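Local structure of methyltransferase small domain-containing protein (Thermoplasma acidophilum, 1NE2) at residues B[54-59]-B[112-117]; B[64-69]-B[95-100]. The protein is of unknown function but is probably an S-adenosylmethionine-dependent methyltransferase. All blocks are in the same frame, centred on the assembly; numbering follows the deposited sequence.

In the fold
Interaction 1 pairs two parallel strands in the middle of the sheet, and interaction 2 packs a helix against the start of strand 98-101 at the edge of that sheet; their centres lie about 10 Å apart. Helix 64-71 follows strand 54-58, and both segments of interaction 2 fall between the two strands of interaction 1 in the sequence. The two meet where Asp57 OD2 lies 3.3 Å from Ala66 N and where Ile115 CG2 packs 3.8 Å from Leu65 CD1. The glycine-rich turn between strand 54-58 and helix 64-71, with Ala66 early in the helix, probably corresponds to the loop that lies at the cofactor site in related methyltransferases.

Interaction 1 of 2, residues B[54-59]-B[112-117]; sequences SVIDAG and DTWIMN
Ser54 and Asp112 begin the pairing of strands 54-58 and 113-116 with a cluster of hydrogen bonds. Ser54 N gives a nearly straight bond of 2.8 Å to Asp112 OD2, on the anti lone pair of that oxygen, and Asp112 N in turn donates to Ser54 OG at 2.9 Å. OG reaches this backbone N-H because it stands between its own N and carbonyl carbon (chi1 54°). Both side chains also bond to Lys110 of the second subunit, OG with its carbonyl and OD2 with its N-H. An alanine in place of Asp112 would probably leave Ser54 N and that Lys110 N-H without their shared acceptor.

Beyond this end, regular parallel backbone bonds run through Thr113 N, Ile56 N, Ile115 N and Ala58 N, the last giving 2.8 Å to Ile115 O. Past them, a water accepts from Asn117 N; its bond to Ala58 O is doubtful.

Apolar contacts line both faces of the pair. On one, Ala58 CB comes obliquely onto the six-membered ring of Trp114, 3.4 Å from CZ2, while Ile56 CG2 approaches Trp114 CE3 at 3.6 Å; helix 126-138 packs against Ala58 and Trp114. On the other, Val55 CG1 meets Ile115 CD1 at 3.8 Å.

Asp57 points to this second face, where its OD1 lies 3.2 Å from Ile115 O, two acceptors side by side, and its OD2 bonds to Thr60. The chemistry thus joins an apolar sheet centre to a charged end shared with the second subunit, where the paired N-H groups would help to stabilise the Asp112 carboxylate.

Interaction 2 of 2, residues B[64-69]-B[95-100]; sequences ILACGS and GGVNFM
Ala66 faces Val97 and Phe99 from helix 64-71, and its methyl group forms the close part of this contact. Ala66 CB lies 3.9 Å from Phe99 CE1. Ala66 CB is also 4.2 Å from Val97 CG1. Val97 CG1 stands over the centre of the Phe99 ring, 3.5 Å above its plane, which puts valine and ring together as one apolar surface for the alanine. With CG2 anti to its carbonyl carbon, Val97 brings this second methyl to within 3.8 Å of Ala66 O. Ala79 of strand 76-81 touches both Ala66 and Phe99, and Ile87 and Ala90 of helix 84-93 also pack on the ring.

The contact is looser at Cys67, whose SG approaches Phe99 CZ at the ring edge at 4.3 Å. This sulfur is joined to Cys94 in a disulfide, a covalent tie between the helix and the chain just ahead of Gly95. No hydrogen bond crosses between the two segments, and the chain toward Gly95 becomes exposed to solvent.

The succession of strand 54-58, helix 64-71, strand 76-81, helix 84-93 and strand 98-101, with strand order 3-2-1-4-5-7-6, is that of the Rossmann-like fold of class I methyltransferases, and Ala66 is consistent with the alanine of a GxGxxA pattern.

Interaction 1 of 2, residues B[54-59]-B[112-117]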
ATOM      1  N   SER B  54       3.837   0.440   4.682  1.00 12.90           N
ATOM      2  CA  SER B  54       3.196   0.185   3.401  1.00 12.89           C
ATOM      3  C   SER B  54       4.371   0.311   2.422  1.00 16.51           C
ATOM      4  O   SER B  54       5.103   1.304   2.434  1.00 14.42           O
ATOM      5  CB  SER B  54       2.102   1.222   3.118  1.00 17.41           C
ATOM      6  OG  SER B  54       2.593   2.545   3.218  1.00 20.50           O
ATOM      7  N   VAL B  55       4.559  -0.705   1.592  1.00 14.30           N
ATOM      8  CA  VAL B  55       5.687  -0.745   0.666  1.00 13.67           C
ATOM      9  C   VAL B  55       5.268  -0.935  -0.779  1.00 14.82           C
ATOM     10  O   VAL B  55       4.330  -1.670  -1.064  1.00 14.49           O
ATOM     11  CB  VAL B  55       6.626  -1.929   1.030  1.00 12.17           C
ATOM     12  CG1 VAL B  55       7.775  -2.043   0.030  1.00 14.38           C
ATOM     13  CG2 VAL B  55       7.159  -1.751   2.444  1.00 14.38           C
ATOM     14  N   ILE B  56       5.972  -0.275  -1.689  1.00 14.75           N
ATOM     15  CA  ILE B  56       5.706  -0.453  -3.102  1.00 12.73           C
ATOM     16  C   ILE B  56       7.029  -0.796  -3.781  1.00 15.11           C
ATOM     17  O   ILE B  56       8.039  -0.110  -3.602  1.00 16.05           O
ATOM     18  CB  ILE B  56       5.064   0.799  -3.776  1.00 13.67           C
ATOM     19  CG1 ILE B  56       4.772   0.469  -5.248  1.00 12.72           C
ATOM     20  CG2 ILE B  56       5.965   2.030  -3.627  1.00 14.53           C
ATOM     21  CD1 ILE B  56       3.812   1.443  -5.932  1.00 14.74           C
ATOM     22  N   ASP B  57       7.017  -1.895  -4.525  1.00 16.98           N
ATOM     23  CA  ASP B  57       8.187  -2.369  -5.252  1.00 15.93           C
ATOM     24  C   ASP B  57       7.969  -2.080  -6.741  1.00 16.46           C
ATOM     25  O   ASP B  57       7.078  -2.655  -7.370  1.00 15.80           O
ATOM     26  CB  ASP B  57       8.360  -3.871  -5.016  1.00 17.19           C
ATOM     27  CG  ASP B  57       9.587  -4.427  -5.704  1.00 19.39           C
ATOM     28  OD1 ASP B  57      10.567  -3.672  -5.849  1.00 19.76           O
ATOM     29  OD2 ASP B  57       9.576  -5.616  -6.082  1.00 18.88           O
ATOM     30  N   ALA B  58       8.778  -1.178  -7.289  1.00 16.72           N
ATOM     31  CA  ALA B  58       8.669  -0.773  -8.695  1.00 16.20           C
ATOM     32  C   ALA B  58       9.526  -1.629  -9.616  1.00 17.45           C
ATOM     33  O   ALA B  58      10.707  -1.854  -9.340  1.00 18.86           O
ATOM     34  CB  ALA B  58       9.062   0.699  -8.829  1.00 15.13           C
ATOM     35  N   GLY B  59       8.934  -2.092 -10.720  1.00 17.58           N
ATOM     36  CA  GLY B  59       9.657  -2.942 -11.658  1.00 19.19           C
ATOM     37  C   GLY B  59      10.005  -4.230 -10.940  1.00 21.12           C
ATOM     38  O   GLY B  59      11.151  -4.689 -10.936  1.00 20.20           O
ATOM     39  N   ASP B 112       4.754   4.215   2.336  1.00 14.63           N
ATOM     40  CA  ASP B 112       5.872   4.597   3.201  1.00 14.92           C
ATOM     41  C   ASP B 112       7.219   4.472   2.502  1.00 17.05           C
ATOM     42  O   ASP B 112       8.050   5.391   2.515  1.00 15.41           O
ATOM     43  CB  ASP B 112       5.950   3.682   4.431  1.00 15.00           C
ATOM     44  CG  ASP B 112       4.878   3.963   5.449  1.00 18.10           C
ATOM     45  OD1 ASP B 112       4.871   5.071   6.015  1.00 18.10           O
ATOM     46  OD2 ASP B 112       4.047   3.065   5.694  1.00 19.23           O
ATOM     47  N   THR B 113       7.415   3.308   1.892  1.00 15.60           N
ATOM     48  CA  THR B 113       8.674   2.944   1.268  1.00 13.77           C
ATOM     49  C   THR B 113       8.586   2.526  -0.192  1.00 13.33           C
ATOM     50  O   THR B 113       7.728   1.734  -0.565  1.00 13.59           O
ATOM     51  CB  THR B 113       9.292   1.787   2.074  1.00 13.26           C
ATOM     52  OG1 THR B 113       9.335   2.156   3.460  1.00 13.95           O
ATOM     53  CG2 THR B 113      10.695   1.456   1.579  1.00 13.71           C
ATOM     54  N   TRP B 114       9.486   3.069  -1.006  1.00 11.35           N
ATOM     55  CA  TRP B 114       9.571   2.747  -2.433  1.00 12.78           C
ATOM     56  C   TRP B 114      10.876   1.997  -2.685  1.00 15.13           C
ATOM     57  O   TRP B 114      11.960   2.457  -2.292  1.00 15.28           O
ATOM     58  CB  TRP B 114       9.553   4.039  -3.272  1.00 14.88           C
ATOM     59  CG  TRP B 114       9.838   3.882  -4.756  1.00 14.87           C
ATOM     60  CD1 TRP B 114      11.045   3.609  -5.347  1.00 14.67           C
ATOM     61  CD2 TRP B 114       8.906   4.080  -5.827  1.00 13.82           C
ATOM     62  NE1 TRP B 114      10.921   3.637  -6.715  1.00 16.81           N
ATOM     63  CE2 TRP B 114       9.620   3.924  -7.038  1.00 17.13           C
ATOM     64  CE3 TRP B 114       7.539   4.380  -5.879  1.00 16.62           C
ATOM     65  CZ2 TRP B 114       9.012   4.062  -8.293  1.00 16.88           C
ATOM     66  CZ3 TRP B 114       6.930   4.516  -7.133  1.00 19.00           C
ATOM     67  CH2 TRP B 114       7.674   4.358  -8.320  1.00 17.59           C
ATOM     68  N   ILE B 115      10.771   0.839  -3.334  1.00 13.63           N
ATOM     69  CA  ILE B 115      11.939   0.030  -3.662  1.00 13.93           C
ATOM     70  C   ILE B 115      12.012  -0.199  -5.165  1.00 16.98           C
ATOM     71  O   ILE B 115      10.999  -0.459  -5.810  1.00 15.44           O
ATOM     72  CB  ILE B 115      11.889  -1.359  -2.998  1.00 16.71           C
ATOM     73  CG1 ILE B 115      11.811  -1.216  -1.477  1.00 19.78           C
ATOM     74  CG2 ILE B 115      13.133  -2.152  -3.394  1.00 17.92           C
ATOM     75  CD1 ILE B 115      11.484  -2.536  -0.753  1.00 16.81           C
HETATM   76  N   MSE B 116      13.214  -0.099  -5.721  1.00 18.65           N
HETATM   77  CA  MSE B 116      13.407  -0.322  -7.145  1.00 18.95           C
HETATM   78  C   MSE B 116      14.775  -0.938  -7.420  1.00 21.98           C
HETATM   79  O   MSE B 116      15.699  -0.827  -6.613  1.00 18.27           O
HETATM   80  CB  MSE B 116      13.258   0.995  -7.910  1.00 19.15           C
HETATM   81  CG  MSE B 116      14.333   2.020  -7.594  1.00 23.82           C
HETATM   82 SE   MSE B 116      13.965   3.726  -8.430  0.75 36.36          SE
HETATM   83  CE  MSE B 116      14.439   3.323 -10.253  1.00 38.52           C
ATOM     84  N   ASN B 117      14.893  -1.596  -8.570  1.00 21.54           N
ATOM     85  CA  ASN B 117      16.135  -2.240  -8.979  1.00 27.04           C
ATOM     86  C   ASN B 117      16.385  -1.863 -10.442  1.00 33.48           C
ATOM     87  O   ASN B 117      16.135  -2.658 -11.351  1.00 35.88           O
ATOM     88  CB  ASN B 117      16.012  -3.758  -8.815  1.00 31.52           C
ATOM     89  CG  ASN B 117      17.228  -4.504  -9.327  1.00 37.98           C
ATOM     90  OD1 ASN B 117      18.366  -4.157  -9.011  1.00 42.60           O
ATOM     91  ND2 ASN B 117      16.991  -5.545 -10.118  1.00 41.33           N
TER
HETATM   92  O   HOH W   1      12.881  -1.566 -10.613  1.00 23.84           O

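Interaction 2 of 2, residues B[64-69]-B[95-100]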
ATOM      1  N   ILE B  64      10.772 -10.959  -6.472  1.00 14.41           N
ATOM      2  CA  ILE B  64      11.598 -11.286  -5.314  1.00 16.52           C
ATOM      3  C   ILE B  64      11.674 -10.208  -4.224  1.00 17.76           C
ATOM      4  O   ILE B  64      11.548 -10.517  -3.039  1.00 16.23           O
ATOM      5  CB  ILE B  64      13.032 -11.692  -5.745  1.00 17.97           C
ATOM      6  CG1 ILE B  64      13.797 -12.227  -4.534  1.00 15.85           C
ATOM      7  CG2 ILE B  64      13.754 -10.513  -6.382  1.00 20.73           C
ATOM      8  CD1 ILE B  64      15.179 -12.780  -4.862  1.00 17.98           C
ATOM      9  N   LEU B  65      11.864  -8.948  -4.599  1.00 15.11           N
ATOM     10  CA  LEU B  65      11.951  -7.905  -3.577  1.00 14.34           C
ATOM     11  C   LEU B  65      10.610  -7.633  -2.890  1.00 14.34           C
ATOM     12  O   LEU B  65      10.574  -7.277  -1.710  1.00 14.40           O
ATOM     13  CB  LEU B  65      12.525  -6.614  -4.172  1.00 17.61           C
ATOM     14  CG  LEU B  65      13.970  -6.694  -4.695  1.00 15.79           C
ATOM     15  CD1 LEU B  65      14.435  -5.297  -5.115  1.00 17.53           C
ATOM     16  CD2 LEU B  65      14.896  -7.244  -3.625  1.00 19.00           C
ATOM     17  N   ALA B  66       9.510  -7.824  -3.615  1.00 15.57           N
ATOM     18  CA  ALA B  66       8.183  -7.600  -3.051  1.00 15.51           C
ATOM     19  C   ALA B  66       7.847  -8.737  -2.095  1.00 16.37           C
ATOM     20  O   ALA B  66       7.366  -8.501  -0.991  1.00 16.74           O
ATOM     21  CB  ALA B  66       7.137  -7.523  -4.172  1.00 16.41           C
ATOM     22  N   CYS B  67       8.099  -9.971  -2.528  1.00 16.54           N
ATOM     23  CA  CYS B  67       7.841 -11.136  -1.691  1.00 18.04           C
ATOM     24  C   CYS B  67       8.679 -11.025  -0.423  1.00 18.13           C
ATOM     25  O   CYS B  67       8.215 -11.341   0.675  1.00 16.31           O
ATOM     26  CB  CYS B  67       8.218 -12.429  -2.423  1.00 21.67           C
ATOM     27  SG  CYS B  67       7.214 -12.857  -3.884  1.00 22.20           S
ATOM     28  N   GLY B  68       9.928 -10.592  -0.585  1.00 14.41           N
ATOM     29  CA  GLY B  68      10.810 -10.450   0.561  1.00 14.06           C
ATOM     30  C   GLY B  68      10.298  -9.435   1.568  1.00 15.56           C
ATOM     31  O   GLY B  68      10.406  -9.635   2.787  1.00 14.01           O
ATOM     32  N   SER B  69       9.755  -8.329   1.066  1.00 16.56           N
ATOM     33  CA  SER B  69       9.220  -7.294   1.941  1.00 14.57           C
ATOM     34  C   SER B  69       8.043  -7.863   2.711  1.00 15.81           C
ATOM     35  O   SER B  69       7.879  -7.588   3.892  1.00 15.81           O
ATOM     36  CB  SER B  69       8.763  -6.079   1.131  1.00 14.81           C
ATOM     37  OG  SER B  69       9.863  -5.460   0.489  1.00 13.19           O
ATOM     38  N   GLY B  95       1.253 -14.758  -3.136  1.00 28.86           N
ATOM     39  CA  GLY B  95      -0.091 -14.224  -3.284  1.00 29.12           C
ATOM     40  C   GLY B  95      -0.517 -13.125  -2.327  1.00 27.28           C
ATOM     41  O   GLY B  95      -1.467 -12.395  -2.613  1.00 28.34           O
ATOM     42  N   GLY B  96       0.172 -13.004  -1.196  1.00 26.30           N
ATOM     43  CA  GLY B  96      -0.176 -11.982  -0.223  1.00 24.79           C
ATOM     44  C   GLY B  96       0.158 -10.575  -0.680  1.00 23.09           C
ATOM     45  O   GLY B  96      -0.277  -9.591  -0.078  1.00 23.41           O
ATOM     46  N   VAL B  97       0.939 -10.477  -1.749  1.00 20.26           N
ATOM     47  CA  VAL B  97       1.341  -9.185  -2.289  1.00 18.48           C
ATOM     48  C   VAL B  97       0.372  -8.686  -3.353  1.00 19.30           C
ATOM     49  O   VAL B  97      -0.157  -9.469  -4.148  1.00 19.71           O
ATOM     50  CB  VAL B  97       2.742  -9.265  -2.918  1.00 18.23           C
ATOM     51  CG1 VAL B  97       3.029  -8.006  -3.727  1.00 19.49           C
ATOM     52  CG2 VAL B  97       3.794  -9.453  -1.826  1.00 21.32           C
ATOM     53  N   ASN B  98       0.147  -7.377  -3.357  1.00 16.04           N
ATOM     54  CA  ASN B  98      -0.734  -6.744  -4.325  1.00 17.51           C
ATOM     55  C   ASN B  98       0.051  -6.481  -5.616  1.00 17.91           C
ATOM     56  O   ASN B  98       0.615  -5.402  -5.804  1.00 17.27           O
ATOM     57  CB  ASN B  98      -1.280  -5.433  -3.734  1.00 15.98           C
ATOM     58  CG  ASN B  98      -2.107  -4.635  -4.726  1.00 17.96           C
ATOM     59  OD1 ASN B  98      -2.811  -5.201  -5.573  1.00 14.82           O
ATOM     60  ND2 ASN B  98      -2.038  -3.311  -4.619  1.00 18.56           N
ATOM     61  N   PHE B  99       0.096  -7.485  -6.494  1.00 17.33           N
ATOM     62  CA  PHE B  99       0.797  -7.369  -7.773  1.00 18.05           C
ATOM     63  C   PHE B  99      -0.115  -6.811  -8.859  1.00 19.87           C
ATOM     64  O   PHE B  99      -1.304  -7.112  -8.900  1.00 19.49           O
ATOM     65  CB  PHE B  99       1.314  -8.735  -8.231  1.00 18.81           C
ATOM     66  CG  PHE B  99       2.533  -9.205  -7.495  1.00 18.38           C
ATOM     67  CD1 PHE B  99       3.766  -8.591  -7.697  1.00 16.79           C
ATOM     68  CD2 PHE B  99       2.453 -10.281  -6.617  1.00 18.30           C
ATOM     69  CE1 PHE B  99       4.903  -9.047  -7.037  1.00 19.79           C
ATOM     70  CE2 PHE B  99       3.583 -10.741  -5.952  1.00 19.92           C
ATOM     71  CZ  PHE B  99       4.810 -10.126  -6.162  1.00 18.87           C
HETATM   72  N   MSE B 100       0.454  -6.006  -9.748  1.00 19.73           N
HETATM   73  CA  MSE B 100      -0.315  -5.415 -10.831  1.00 21.32           C
HETATM   74  C   MSE B 100       0.562  -5.111 -12.031  1.00 22.07           C
HETATM   75  O   MSE B 100       1.760  -4.862 -11.897  1.00 20.29           O
HETATM   76  CB  MSE B 100      -0.969  -4.119 -10.352  1.00 27.31           C
HETATM   77  CG  MSE B 100       0.039  -3.135  -9.773  1.00 33.45           C
HETATM   78 SE   MSE B 100      -0.772  -1.540  -9.084  0.65 49.25          SE
HETATM   79  CE  MSE B 100      -1.513  -2.279  -7.468  1.00 46.02           C
TER